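Local coordinates for protein cohesin (Archaeoglobus fulgidus, PDB 2XDH) that probably binds dockerin modules, as cohesins do, and forms one domain of a longer archaeal protein that is not part of a cellulosome, at residues N34-Y39 against Q67-I72. Sequence-based numbering, arbitrary orientation. Where two conformers were deposited one is given.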
# COMPACT_ATOMS: atom_id res chain seq x y z
N ASN A 34 17.55 -10.56 -5.77
CA ASN A 34 18.87 -11.06 -6.10
C ASN A 34 19.78 -9.87 -6.23
O ASN A 34 19.40 -8.87 -6.83
CB ASN A 34 18.88 -11.85 -7.41
CG ASN A 34 18.33 -13.24 -7.22
OD1 ASN A 34 19.08 -14.21 -7.20
ND2 ASN A 34 17.02 -13.34 -7.05
N LEU A 35 20.96 -9.98 -5.65
CA LEU A 35 21.92 -8.89 -5.76
C LEU A 35 23.34 -9.41 -5.65
O LEU A 35 23.55 -10.58 -5.33
CB LEU A 35 21.65 -7.82 -4.69
CG LEU A 35 21.71 -8.24 -3.21
CD1 LEU A 35 23.15 -8.37 -2.72
CD2 LEU A 35 20.96 -7.22 -2.37
N ILE A 36 24.29 -8.53 -5.97
CA ILE A 36 25.70 -8.81 -5.85
C ILE A 36 26.30 -7.74 -4.96
O ILE A 36 26.08 -6.54 -5.19
CB ILE A 36 26.38 -8.75 -7.22
CG1 ILE A 36 25.83 -9.86 -8.13
CG2 ILE A 36 27.88 -8.92 -7.06
CD1 ILE A 36 26.40 -9.80 -9.53
N LEU A 37 27.02 -8.16 -3.93
CA LEU A 37 27.81 -7.23 -3.11
C LEU A 37 29.27 -7.43 -3.44
O LEU A 37 29.81 -8.52 -3.23
CB LEU A 37 27.61 -7.52 -1.62
CG LEU A 37 28.46 -6.66 -0.68
CD1 LEU A 37 27.96 -5.22 -0.69
CD2 LEU A 37 28.42 -7.21 0.74
N SER A 38 29.92 -6.40 -3.97
CA SER A 38 31.35 -6.51 -4.25
C SER A 38 32.11 -5.95 -3.05
O SER A 38 31.66 -5.00 -2.42
CB SER A 38 31.72 -5.74 -5.52
OG SER A 38 31.14 -6.35 -6.66
N TYR A 39 33.25 -6.55 -2.75
CA TYR A 39 34.05 -6.11 -1.61
C TYR A 39 35.53 -5.99 -1.96
O TYR A 39 36.00 -6.65 -2.88
CB TYR A 39 33.84 -7.07 -0.44
CG TYR A 39 34.21 -8.49 -0.76
CD1 TYR A 39 35.47 -8.98 -0.46
CD2 TYR A 39 33.30 -9.35 -1.37
CE1 TYR A 39 35.82 -10.30 -0.75
CE2 TYR A 39 33.64 -10.66 -1.66
CZ TYR A 39 34.90 -11.13 -1.35
OH TYR A 39 35.25 -12.43 -1.63
N GLN A 67 33.08 -10.94 -5.13
CA GLN A 67 31.66 -10.64 -5.02
C GLN A 67 30.83 -11.74 -4.38
O GLN A 67 31.11 -12.92 -4.54
CB GLN A 67 31.07 -10.19 -6.36
CG GLN A 67 31.13 -11.17 -7.50
CD GLN A 67 30.77 -10.51 -8.82
OE1 GLN A 67 31.12 -9.35 -9.06
NE2 GLN A 67 30.07 -11.24 -9.69
N ILE A 68 29.83 -11.32 -3.63
CA ILE A 68 28.92 -12.24 -2.97
C ILE A 68 27.57 -12.12 -3.67
O ILE A 68 26.96 -11.06 -3.66
CB ILE A 68 28.75 -11.87 -1.49
CG1 ILE A 68 30.12 -11.74 -0.83
CG2 ILE A 68 27.86 -12.90 -0.79
CD1 ILE A 68 30.12 -10.91 0.45
N LYS A 69 27.14 -13.20 -4.31
CA LYS A 69 25.82 -13.23 -4.93
C LYS A 69 24.84 -13.75 -3.90
O LYS A 69 25.05 -14.81 -3.30
CB LYS A 69 25.82 -14.13 -6.17
CG LYS A 69 26.72 -13.61 -7.29
CD LYS A 69 26.55 -14.38 -8.59
CE LYS A 69 27.27 -13.67 -9.73
NZ LYS A 69 27.22 -14.43 -11.02
N VAL A 70 23.77 -13.01 -3.69
CA VAL A 70 22.81 -13.34 -2.67
C VAL A 70 21.44 -13.44 -3.29
O VAL A 70 21.05 -12.59 -4.09
CB VAL A 70 22.76 -12.26 -1.56
CG1 VAL A 70 21.61 -12.53 -0.59
CG2 VAL A 70 24.10 -12.19 -0.83
N GLY A 71 20.70 -14.48 -2.92
CA GLY A 71 19.36 -14.67 -3.40
C GLY A 71 18.44 -14.83 -2.20
O GLY A 71 18.73 -15.61 -1.29
N ILE A 72 17.34 -14.08 -2.20
CA ILE A 72 16.35 -14.18 -1.13
C ILE A 72 14.96 -14.33 -1.76
O ILE A 72 14.58 -13.58 -2.67
CB ILE A 72 16.34 -12.91 -0.25
CG1 ILE A 72 17.67 -12.77 0.50
CG2 ILE A 72 15.19 -12.96 0.74
CD1 ILE A 72 17.97 -11.38 1.00
O HOH W 1 15.37 -15.02 -5.23
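Ile-36 and Gln-67, diagonal neighbours on two antiparallel strands, make the closest side-chain contact: CG2 of Ile-36 lies 3.5 Å from CB of Gln-67 and also reaches its amide carbon CD. Gln-67 CG sits between its own backbone N and carbonyl carbon (chi1 61°), and the extended chi2 brings CD alongside Ile-36 CG2; Gln-67 NE2 lies 3.9 Å from Ile-36 CD1. An alanine here would keep the CB contact but would probably lose the cover that CG and the amide give to Ile-36 CG2 and CD1, leaving that flank of the isoleucine more open. On the same face, Lys-69 runs beside Ile-36, Lys-69 CG to Ile-36 CG1 3.9 Å, while its NZ pairs with Glu-64. Four backbone hydrogen bonds set this register, two between Leu-35 and Val-70 and two between Leu-37 and Ile-68; Val-70 N to Leu-35 O is nearly straight, 173° at the hydrogen. The pairing joins strands 17-38 and 67-74 within the beta-sandwich of the cohesin fold. The other face is buried: Leu-37 CD2 meets Ile-68 CD1 at 4.1 Å, and Tyr-39 crosses Ile-68 at about a right angle, Tyr-39 CE2 to Ile-68 CG1 3.8 Å. Val-87 and Val-45 pack on Ile-68, and Phe-89 meets the Tyr-39 ring.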